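Local structure of translation initiation factor eIF-2B (Pyrococcus horikoshii, 1VB5) at residues V138-S143 and I161-I166; V112-S117 and R176-A181; D46-L51 and P73-R78. The protein probably catalyses the exchange of GDP for GTP on initiation factor 2, as a member of the eIF-2B alpha/beta/delta subunit family. All blocks are in the same frame, centred on the assembly; numbering follows the deposited sequence.

Interaction 1 (V138-S143 and I161-I166)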
loop_
_atom_site.group_PDB
_atom_site.type_symbol
_atom_site.label_atom_id
_atom_site.label_comp_id
_atom_site.label_asym_id
_atom_site.label_seq_id
_atom_site.Cartn_x
_atom_site.Cartn_y
_atom_site.Cartn_z
ATOM N N VAL B 138 -1.444 -18.108 -5.220
ATOM C CA VAL B 138 -0.622 -16.953 -4.928
ATOM C C VAL B 138 -1.416 -15.648 -4.907
ATOM O O VAL B 138 -2.290 -15.422 -5.738
ATOM C CB VAL B 138 0.513 -16.808 -5.961
ATOM C CG1 VAL B 138 1.385 -15.607 -5.617
ATOM C CG2 VAL B 138 1.344 -18.082 -5.998
ATOM N N ILE B 139 -1.109 -14.804 -3.930
ATOM C CA ILE B 139 -1.736 -13.499 -3.817
ATOM C C ILE B 139 -0.570 -12.552 -4.018
ATOM O O ILE B 139 0.449 -12.664 -3.334
ATOM C CB ILE B 139 -2.367 -13.272 -2.419
ATOM C CG1 ILE B 139 -3.452 -14.322 -2.163
ATOM C CG2 ILE B 139 -2.961 -11.874 -2.341
ATOM C CD1 ILE B 139 -3.984 -14.346 -0.740
ATOM N N LEU B 140 -0.699 -11.639 -4.972
ATOM C CA LEU B 140 0.375 -10.697 -5.248
ATOM C C LEU B 140 -0.164 -9.295 -5.482
ATOM O O LEU B 140 -1.311 -9.120 -5.880
ATOM C CB LEU B 140 1.158 -11.169 -6.469
ATOM C CG LEU B 140 0.335 -11.280 -7.749
ATOM C CD1 LEU B 140 0.617 -10.075 -8.632
ATOM C CD2 LEU B 140 0.691 -12.566 -8.471
ATOM N N THR B 141 0.678 -8.296 -5.243
ATOM C CA THR B 141 0.283 -6.907 -5.410
ATOM C C THR B 141 0.680 -6.395 -6.783
ATOM O O THR B 141 1.656 -6.864 -7.363
ATOM C CB THR B 141 0.961 -6.002 -4.365
ATOM O OG1 THR B 141 2.377 -5.988 -4.598
ATOM C CG2 THR B 141 0.694 -6.507 -2.972
ATOM N N GLU B 142 -0.080 -5.428 -7.295
ATOM C CA GLU B 142 0.217 -4.840 -8.593
ATOM C C GLU B 142 1.533 -4.063 -8.489
ATOM O O GLU B 142 2.269 -3.943 -9.472
ATOM C CB GLU B 142 -0.922 -3.917 -9.029
ATOM C CG GLU B 142 -1.173 -2.746 -8.105
ATOM C CD GLU B 142 -2.479 -2.018 -8.425
ATOM O OE1 GLU B 142 -2.779 -1.001 -7.758
ATOM O OE2 GLU B 142 -3.203 -2.464 -9.341
ATOM N N SER B 143 1.804 -3.538 -7.291
ATOM C CA SER B 143 3.030 -2.796 -6.973
ATOM C C SER B 143 3.200 -1.422 -7.616
ATOM O O SER B 143 3.932 -1.274 -8.602
ATOM C CB SER B 143 4.264 -3.642 -7.313
ATOM O OG SER B 143 4.169 -4.936 -6.746
ATOM N N ILE B 161 -0.008 -21.268 -12.937
ATOM C CA ILE B 161 -0.126 -21.169 -11.491
ATOM C C ILE B 161 -1.306 -20.270 -11.124
ATOM O O ILE B 161 -1.488 -19.196 -11.695
ATOM C CB ILE B 161 1.195 -20.638 -10.899
ATOM C CG1 ILE B 161 2.310 -21.649 -11.210
ATOM C CG2 ILE B 161 1.062 -20.420 -9.393
ATOM C CD1 ILE B 161 3.708 -21.134 -10.991
ATOM N N GLU B 162 -2.120 -20.727 -10.182
ATOM C CA GLU B 162 -3.284 -19.961 -9.752
ATOM C C GLU B 162 -2.852 -18.729 -8.952
ATOM O O GLU B 162 -2.014 -18.820 -8.058
ATOM C CB GLU B 162 -4.207 -20.843 -8.905
ATOM C CG GLU B 162 -5.629 -20.312 -8.801
ATOM C CD GLU B 162 -6.489 -21.116 -7.838
ATOM O OE1 GLU B 162 -6.420 -22.368 -7.876
ATOM O OE2 GLU B 162 -7.238 -20.492 -7.052
ATOM N N PHE B 163 -3.419 -17.573 -9.281
ATOM C CA PHE B 163 -3.056 -16.348 -8.574
ATOM C C PHE B 163 -4.197 -15.352 -8.512
ATOM O O PHE B 163 -5.150 -15.427 -9.286
ATOM C CB PHE B 163 -1.840 -15.687 -9.239
ATOM C CG PHE B 163 -2.121 -15.126 -10.606
ATOM C CD1 PHE B 163 -2.693 -13.864 -10.752
ATOM C CD2 PHE B 163 -1.837 -15.868 -11.748
ATOM C CE1 PHE B 163 -2.979 -13.350 -12.017
ATOM C CE2 PHE B 163 -2.118 -15.364 -13.015
ATOM C CZ PHE B 163 -2.692 -14.102 -13.152
ATOM N N GLU B 164 -4.063 -14.408 -7.588
ATOM C CA GLU B 164 -5.040 -13.354 -7.370
ATOM C C GLU B 164 -4.220 -12.076 -7.215
ATOM O O GLU B 164 -3.208 -12.077 -6.517
ATOM C CB GLU B 164 -5.810 -13.647 -6.081
ATOM C CG GLU B 164 -7.142 -12.951 -5.946
ATOM C CD GLU B 164 -7.851 -13.316 -4.648
ATOM O OE1 GLU B 164 -9.059 -13.013 -4.525
ATOM O OE2 GLU B 164 -7.202 -13.902 -3.750
ATOM N N VAL B 165 -4.631 -10.998 -7.874
ATOM C CA VAL B 165 -3.908 -9.733 -7.776
ATOM C C VAL B 165 -4.661 -8.728 -6.901
ATOM O O VAL B 165 -5.884 -8.644 -6.960
ATOM C CB VAL B 165 -3.709 -9.071 -9.155
ATOM C CG1 VAL B 165 -2.764 -7.879 -9.018
ATOM C CG2 VAL B 165 -3.174 -10.075 -10.150
ATOM N N ILE B 166 -3.927 -7.966 -6.096
ATOM C CA ILE B 166 -4.536 -6.961 -5.229
ATOM C C ILE B 166 -3.737 -5.666 -5.339
ATOM O O ILE B 166 -2.674 -5.637 -5.968
ATOM C CB ILE B 166 -4.549 -7.412 -3.733
ATOM C CG1 ILE B 166 -3.117 -7.534 -3.198
ATOM C CG2 ILE B 166 -5.270 -8.743 -3.591
ATOM C CD1 ILE B 166 -3.031 -7.928 -1.711
#

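Interaction 2 (V112-S117 and R176-A181)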
loop_
_atom_site.group_PDB
_atom_site.type_symbol
_atom_site.label_atom_id
_atom_site.label_comp_id
_atom_site.label_asym_id
_atom_site.label_seq_id
_atom_site.Cartn_x
_atom_site.Cartn_y
_atom_site.Cartn_z
ATOM N N VAL B 112 -1.211 -20.714 0.618
ATOM C CA VAL B 112 -1.713 -19.545 -0.082
ATOM C C VAL B 112 -0.560 -18.578 0.157
ATOM O O VAL B 112 -0.368 -18.087 1.267
ATOM C CB VAL B 112 -3.003 -18.988 0.527
ATOM C CG1 VAL B 112 -3.341 -17.647 -0.132
ATOM C CG2 VAL B 112 -4.152 -19.979 0.301
ATOM N N ILE B 113 0.265 -18.439 -0.824
ATOM C CA ILE B 113 1.452 -17.592 -0.751
ATOM C C ILE B 113 1.179 -16.141 -1.143
ATOM O O ILE B 113 0.630 -15.874 -2.207
ATOM C CB ILE B 113 2.560 -18.132 -1.683
ATOM C CG1 ILE B 113 2.806 -19.617 -1.398
ATOM C CG2 ILE B 113 3.844 -17.333 -1.494
ATOM C CD1 ILE B 113 3.671 -20.306 -2.455
ATOM N N ILE B 114 1.558 -15.206 -0.281
ATOM C CA ILE B 114 1.366 -13.799 -0.594
ATOM C C ILE B 114 2.744 -13.202 -0.809
ATOM O O ILE B 114 3.699 -13.549 -0.104
ATOM C CB ILE B 114 0.627 -13.039 0.541
ATOM C CG1 ILE B 114 0.331 -11.606 0.092
ATOM C CG2 ILE B 114 1.470 -13.023 1.804
ATOM C CD1 ILE B 114 -0.687 -10.881 0.966
ATOM N N THR B 115 2.854 -12.322 -1.797
ATOM C CA THR B 115 4.127 -11.695 -2.102
ATOM C C THR B 115 3.883 -10.259 -2.545
ATOM O O THR B 115 2.734 -9.842 -2.710
ATOM C CB THR B 115 4.887 -12.485 -3.216
ATOM O OG1 THR B 115 6.224 -11.975 -3.342
ATOM C CG2 THR B 115 4.166 -12.367 -4.555
ATOM N N HIS B 116 4.964 -9.512 -2.742
ATOM C CA HIS B 116 4.881 -8.106 -3.130
ATOM C C HIS B 116 5.968 -7.817 -4.161
ATOM O O HIS B 116 7.052 -8.392 -4.100
ATOM C CB HIS B 116 5.058 -7.231 -1.874
ATOM C CG HIS B 116 5.122 -5.759 -2.144
ATOM N ND1 HIS B 116 4.138 -5.080 -2.829
ATOM C CD2 HIS B 116 6.050 -4.832 -1.804
ATOM C CE1 HIS B 116 4.456 -3.800 -2.901
ATOM N NE2 HIS B 116 5.610 -3.622 -2.286
ATOM N N SER B 117 5.657 -6.945 -5.116
ATOM C CA SER B 117 6.585 -6.569 -6.177
ATOM C C SER B 117 7.001 -7.772 -7.040
ATOM O O SER B 117 6.344 -8.812 -7.023
ATOM C CB SER B 117 7.820 -5.903 -5.574
ATOM O OG SER B 117 8.621 -5.316 -6.582
ATOM N N ARG B 176 -4.144 -12.113 6.076
ATOM C CA ARG B 176 -5.153 -12.928 6.753
ATOM C C ARG B 176 -5.475 -14.241 6.038
ATOM O O ARG B 176 -5.592 -15.285 6.676
ATOM C CB ARG B 176 -6.448 -12.119 6.910
ATOM C CG ARG B 176 -6.500 -11.265 8.172
ATOM C CD ARG B 176 -7.470 -10.093 8.056
ATOM N NE ARG B 176 -8.750 -10.461 7.457
ATOM C CZ ARG B 176 -9.818 -9.666 7.427
ATOM N NH1 ARG B 176 -9.769 -8.455 7.968
ATOM N NH2 ARG B 176 -10.938 -10.079 6.850
ATOM N N GLU B 177 -5.622 -14.182 4.718
ATOM C CA GLU B 177 -5.947 -15.362 3.924
ATOM C C GLU B 177 -4.710 -16.214 3.630
ATOM O O GLU B 177 -4.814 -17.415 3.406
ATOM C CB GLU B 177 -6.583 -14.932 2.597
ATOM C CG GLU B 177 -7.653 -13.859 2.733
ATOM C CD GLU B 177 -8.915 -14.358 3.416
ATOM O OE1 GLU B 177 -9.777 -13.515 3.755
ATOM O OE2 GLU B 177 -9.053 -15.589 3.604
ATOM N N ALA B 178 -3.543 -15.582 3.622
ATOM C CA ALA B 178 -2.300 -16.282 3.324
ATOM C C ALA B 178 -1.886 -17.221 4.439
ATOM O O ALA B 178 -2.304 -17.053 5.583
ATOM C CB ALA B 178 -1.186 -15.274 3.064
ATOM N N SER B 179 -1.067 -18.210 4.099
ATOM C CA SER B 179 -0.563 -19.164 5.080
ATOM C C SER B 179 0.946 -18.953 5.200
ATOM O O SER B 179 1.592 -19.461 6.123
ATOM C CB SER B 179 -0.846 -20.595 4.630
ATOM O OG SER B 179 -0.168 -20.878 3.418
ATOM N N ILE B 180 1.501 -18.204 4.252
ATOM C CA ILE B 180 2.928 -17.918 4.243
ATOM C C ILE B 180 3.233 -16.786 3.273
ATOM O O ILE B 180 2.566 -16.631 2.254
ATOM C CB ILE B 180 3.746 -19.178 3.852
ATOM C CG1 ILE B 180 5.243 -18.876 3.915
ATOM C CG2 ILE B 180 3.367 -19.639 2.455
ATOM C CD1 ILE B 180 6.122 -20.123 3.775
ATOM N N ALA B 181 4.237 -15.987 3.610
ATOM C CA ALA B 181 4.642 -14.867 2.781
ATOM C C ALA B 181 6.081 -15.093 2.321
ATOM O O ALA B 181 6.932 -15.529 3.102
ATOM C CB ALA B 181 4.540 -13.565 3.576
#

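Interaction 3 (D46-L51 and P73-R78)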
loop_
_atom_site.group_PDB
_atom_site.type_symbol
_atom_site.label_atom_id
_atom_site.label_comp_id
_atom_site.label_asym_id
_atom_site.label_seq_id
_atom_site.Cartn_x
_atom_site.Cartn_y
_atom_site.Cartn_z
ATOM N N ASP B 46 42.198 1.509 -14.705
ATOM C CA ASP B 46 41.445 2.698 -14.309
ATOM C C ASP B 46 39.988 2.614 -14.752
ATOM O O ASP B 46 39.091 3.080 -14.047
ATOM C CB ASP B 46 42.076 3.972 -14.883
ATOM C CG ASP B 46 43.454 4.247 -14.315
ATOM O OD1 ASP B 46 43.692 3.912 -13.134
ATOM O OD2 ASP B 46 44.294 4.815 -15.045
ATOM N N ALA B 47 39.758 2.021 -15.918
ATOM C CA ALA B 47 38.405 1.877 -16.443
ATOM C C ALA B 47 37.574 0.986 -15.525
ATOM O O ALA B 47 36.387 1.229 -15.320
ATOM C CB ALA B 47 38.447 1.288 -17.836
ATOM N N ILE B 48 38.201 -0.050 -14.979
ATOM C CA ILE B 48 37.512 -0.966 -14.080
ATOM C C ILE B 48 37.156 -0.242 -12.780
ATOM O O ILE B 48 36.103 -0.482 -12.189
ATOM C CB ILE B 48 38.385 -2.204 -13.775
ATOM C CG1 ILE B 48 38.671 -2.962 -15.077
ATOM C CG2 ILE B 48 37.675 -3.121 -12.788
ATOM C CD1 ILE B 48 39.573 -4.167 -14.911
ATOM N N MET B 49 38.041 0.647 -12.345
ATOM C CA MET B 49 37.817 1.419 -11.127
ATOM C C MET B 49 36.616 2.335 -11.321
ATOM O O MET B 49 35.784 2.488 -10.428
ATOM C CB MET B 49 39.051 2.264 -10.804
ATOM C CG MET B 49 40.277 1.461 -10.423
ATOM S SD MET B 49 40.185 0.835 -8.741
ATOM C CE MET B 49 41.271 2.002 -7.907
ATOM N N GLU B 50 36.535 2.943 -12.500
ATOM C CA GLU B 50 35.443 3.848 -12.814
ATOM C C GLU B 50 34.126 3.098 -12.990
ATOM O O GLU B 50 33.086 3.551 -12.517
ATOM C CB GLU B 50 35.765 4.646 -14.084
ATOM C CG GLU B 50 34.714 5.693 -14.436
ATOM C CD GLU B 50 35.160 6.629 -15.548
ATOM O OE1 GLU B 50 35.405 6.149 -16.676
ATOM O OE2 GLU B 50 35.265 7.850 -15.292
ATOM N N LEU B 51 34.170 1.954 -13.669
ATOM C CA LEU B 51 32.960 1.170 -13.882
ATOM C C LEU B 51 32.452 0.619 -12.550
ATOM O O LEU B 51 31.246 0.508 -12.339
ATOM C CB LEU B 51 33.218 0.025 -14.867
ATOM C CG LEU B 51 31.974 -0.782 -15.255
ATOM C CD1 LEU B 51 30.886 0.161 -15.754
ATOM C CD2 LEU B 51 32.328 -1.803 -16.327
ATOM N N PRO B 73 38.205 -7.948 -10.395
ATOM C CA PRO B 73 39.511 -7.442 -9.967
ATOM C C PRO B 73 40.016 -6.267 -10.786
ATOM O O PRO B 73 39.695 -6.137 -11.967
ATOM C CB PRO B 73 40.410 -8.661 -10.123
ATOM C CG PRO B 73 39.848 -9.304 -11.354
ATOM C CD PRO B 73 38.348 -9.240 -11.091
ATOM N N VAL B 74 40.796 -5.405 -10.144
ATOM C CA VAL B 74 41.388 -4.268 -10.829
ATOM C C VAL B 74 42.663 -4.864 -11.420
ATOM O O VAL B 74 43.681 -4.996 -10.737
ATOM C CB VAL B 74 41.735 -3.135 -9.843
ATOM C CG1 VAL B 74 42.446 -2.007 -10.573
ATOM C CG2 VAL B 74 40.462 -2.611 -9.185
ATOM N N THR B 75 42.585 -5.250 -12.688
ATOM C CA THR B 75 43.705 -5.879 -13.375
ATOM C C THR B 75 43.867 -5.320 -14.783
ATOM O O THR B 75 42.975 -4.642 -15.297
ATOM C CB THR B 75 43.472 -7.398 -13.477
ATOM O OG1 THR B 75 44.582 -8.024 -14.129
ATOM C CG2 THR B 75 42.207 -7.676 -14.272
ATOM N N ASN B 76 45.009 -5.604 -15.403
ATOM C CA ASN B 76 45.267 -5.153 -16.767
ATOM C C ASN B 76 45.135 -6.342 -17.712
ATOM O O ASN B 76 45.410 -6.231 -18.908
ATOM C CB ASN B 76 46.670 -4.545 -16.898
ATOM C CG ASN B 76 47.764 -5.478 -16.402
ATOM O OD1 ASN B 76 47.747 -6.682 -16.669
ATOM N ND2 ASN B 76 48.732 -4.918 -15.684
ATOM N N ARG B 77 44.708 -7.476 -17.165
ATOM C CA ARG B 77 44.536 -8.694 -17.945
ATOM C C ARG B 77 43.129 -8.889 -18.508
ATOM O O ARG B 77 42.194 -9.242 -17.789
ATOM C CB ARG B 77 44.914 -9.917 -17.107
ATOM C CG ARG B 77 46.405 -10.122 -16.953
ATOM C CD ARG B 77 46.735 -11.599 -17.083
ATOM N NE ARG B 77 46.731 -12.279 -15.797
ATOM C CZ ARG B 77 46.578 -13.588 -15.647
ATOM N NH1 ARG B 77 46.408 -14.369 -16.703
ATOM N NH2 ARG B 77 46.594 -14.119 -14.436
ATOM N N ARG B 78 43.004 -8.679 -19.812
ATOM C CA ARG B 78 41.742 -8.824 -20.518
ATOM C C ARG B 78 41.072 -10.146 -20.179
ATOM O O ARG B 78 39.910 -10.182 -19.773
ATOM C CB ARG B 78 41.987 -8.759 -22.028
ATOM C CG ARG B 78 40.729 -8.751 -22.880
ATOM C CD ARG B 78 41.072 -8.802 -24.365
ATOM N NE ARG B 78 42.163 -7.890 -24.713
ATOM C CZ ARG B 78 42.131 -6.571 -24.533
ATOM N NH1 ARG B 78 41.060 -5.993 -24.007
ATOM N NH2 ARG B 78 43.176 -5.829 -24.875
#

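Interaction 1 (V138-S143 and I161-I166)
Leu140 lies between Phe163 and Val165, giving one methyl branch to each, on one face of a parallel strand pair. Its CG stands between the backbone N and the carbonyl carbon (chi1 60°). Leu140 CD2 meets Phe163 CB at 4.1 Å, while CD1 touches both methyls of Val165. Phe163 takes the same kind of chi1, yet its ring leads away from strand 138-141, and its CB does most of the touching, 3.5 Å from Val138 O. Ile161 leans in from the loop, and its side chain crosses that of Val138 obliquely, Ile161 CG2 lying 4.1 Å from Val138 CG2.

On the other face Ile166 is the main filler. Its CG1, placed between backbone N and carbonyl carbon (chi1 65°), lies 3.6 Å from Leu140 O and also meets Thr141 CG2. Ile166 CD1 reaches on to Ile139 CG2 at 4.0 Å. Ile139 and Glu164 run side by side, pointing the same way; Ile139 CG1 lies 4.1 Å from Glu164 OE2, while OE1 of that carboxylate is salt-bridged to Arg247 of the second subunit.

Five backbone hydrogen bonds join the segments in a parallel ladder. Leu140 N to Glu164 O is the straightest, with 164° at the hydrogen, whereas Val138 N approaches Glu162 O tilted from the carbonyl plane. At the far end Glu142 N gives its hydrogen to Ile166 O at 2.9 Å, and the Glu142 carboxylate pairs with Arg241 of the second subunit.

The two strands belong to the beta-alpha-beta unit 136-141, 148-158, 163-166. Helix 148-158 covers the Leu140 and Phe163 face, helix 171-175 covers Ile139 and Ile166 through Phe174, and strand 111-115 flanks strand 136-141 on the side away from 163-166.

Interaction 2 (V112-S117 and R176-A181)
Ile114 CG2 packs against two alanine methyls at once, 3.6 Å from Ala181 CB and 3.7 Å from Ala178 CB. With CG1 anti to the backbone N (chi1 -174°), CG2 falls between N and the carbonyl carbon. This is the tight, buried part of the contact; on the other face Ile113 CG1 and Ile180 CG2 lie side by side at 3.9 Å. Ile114 N donates to Ile180 O at 3.1 Å.

Toward Val112 the contact opens to solvent, and polar bonds take over. Ser179 grips the strand twice: its N donates to Val112 O at 2.9 Å, and its OG accepts from Val112 N at 3.0 Å, nearly straight at 166°. The hydroxyl is also hydrogen-bonded to Asp111. An alanine at Ser179 would probably leave Val112 N and the Asp111 carboxylate without this shared partner. Val112 CB and CG1 rest over Glu177 O, while the exposed Glu177 side chain leads away.

The parallel pairing of strand 111-115 with 180-183, in a sheet whose parallel strands run 3-2-1-4-5-6, is that of a Rossmann-like fold, and this is the join at which the chain crosses back to build the second half of the sheet.

Interaction 3 (D46-L51 and P73-R78)
A loop between helices 63-71 and 78-106 closes over one flank of helix 41-58 in a helical part of the chain, and Ile48 and Val74 mark where they meet. Ile48 points from the helix toward the loop. Its CD1 lies 3.5 Å from Pro73 O and equally 3.5 Å from Thr75 O, so the methyl sits against two backbone carbonyls; CG2, anti to the backbone N, is 3.7 Å from Pro73 O. Ile48 thus meets the loop mainly through its backbone, Thr75 CG2 being 4.4 Å from Ile48 CD1.

The loop is shaped by an ST turn: Thr75 OG1 accepts from Arg77 N at 3.1 Å, just ahead of helix 78-106, with Arg77 at its N-cap position. Ile48 also touches Leu35 of helix 21-38, Leu81 of helix 78-106 and Ile72, among the packed helices.

On the outer side Met49 meets Val74, the two side chains crossing at about a right angle. The methionine chain bends at chi2 (-77°), and its sulfur SD comes to 3.5 Å from Val74 CG2, with Val74 CG1 touching both SD and CG. Met49 itself is exposed, and Val74 also rests on Glu45 and Arg52 of the same helix.

Overall arrangement
Interactions 1 and 2 lie in the parallel part of one mixed sheet, on either side of the pairing between strands 136-141 and 111-115, their centres 9 Å apart. In that pairing Ile139 N lies 2.7 Å from Ile113 O, a probable hydrogen bond. At the C-terminal ends of the strands Thr141 OG1 meets His116 ND1, also at 2.7 Å. Along the chain, interaction 1 is nested within the loop closed by interaction 2. Interaction 3 closes earlier in the sequence and lies on the opposite side of the chain's centre, about 43 Å from interaction 1 and 44 Å from interaction 2 between centres. The second subunit touches interaction 1 but neither of the others.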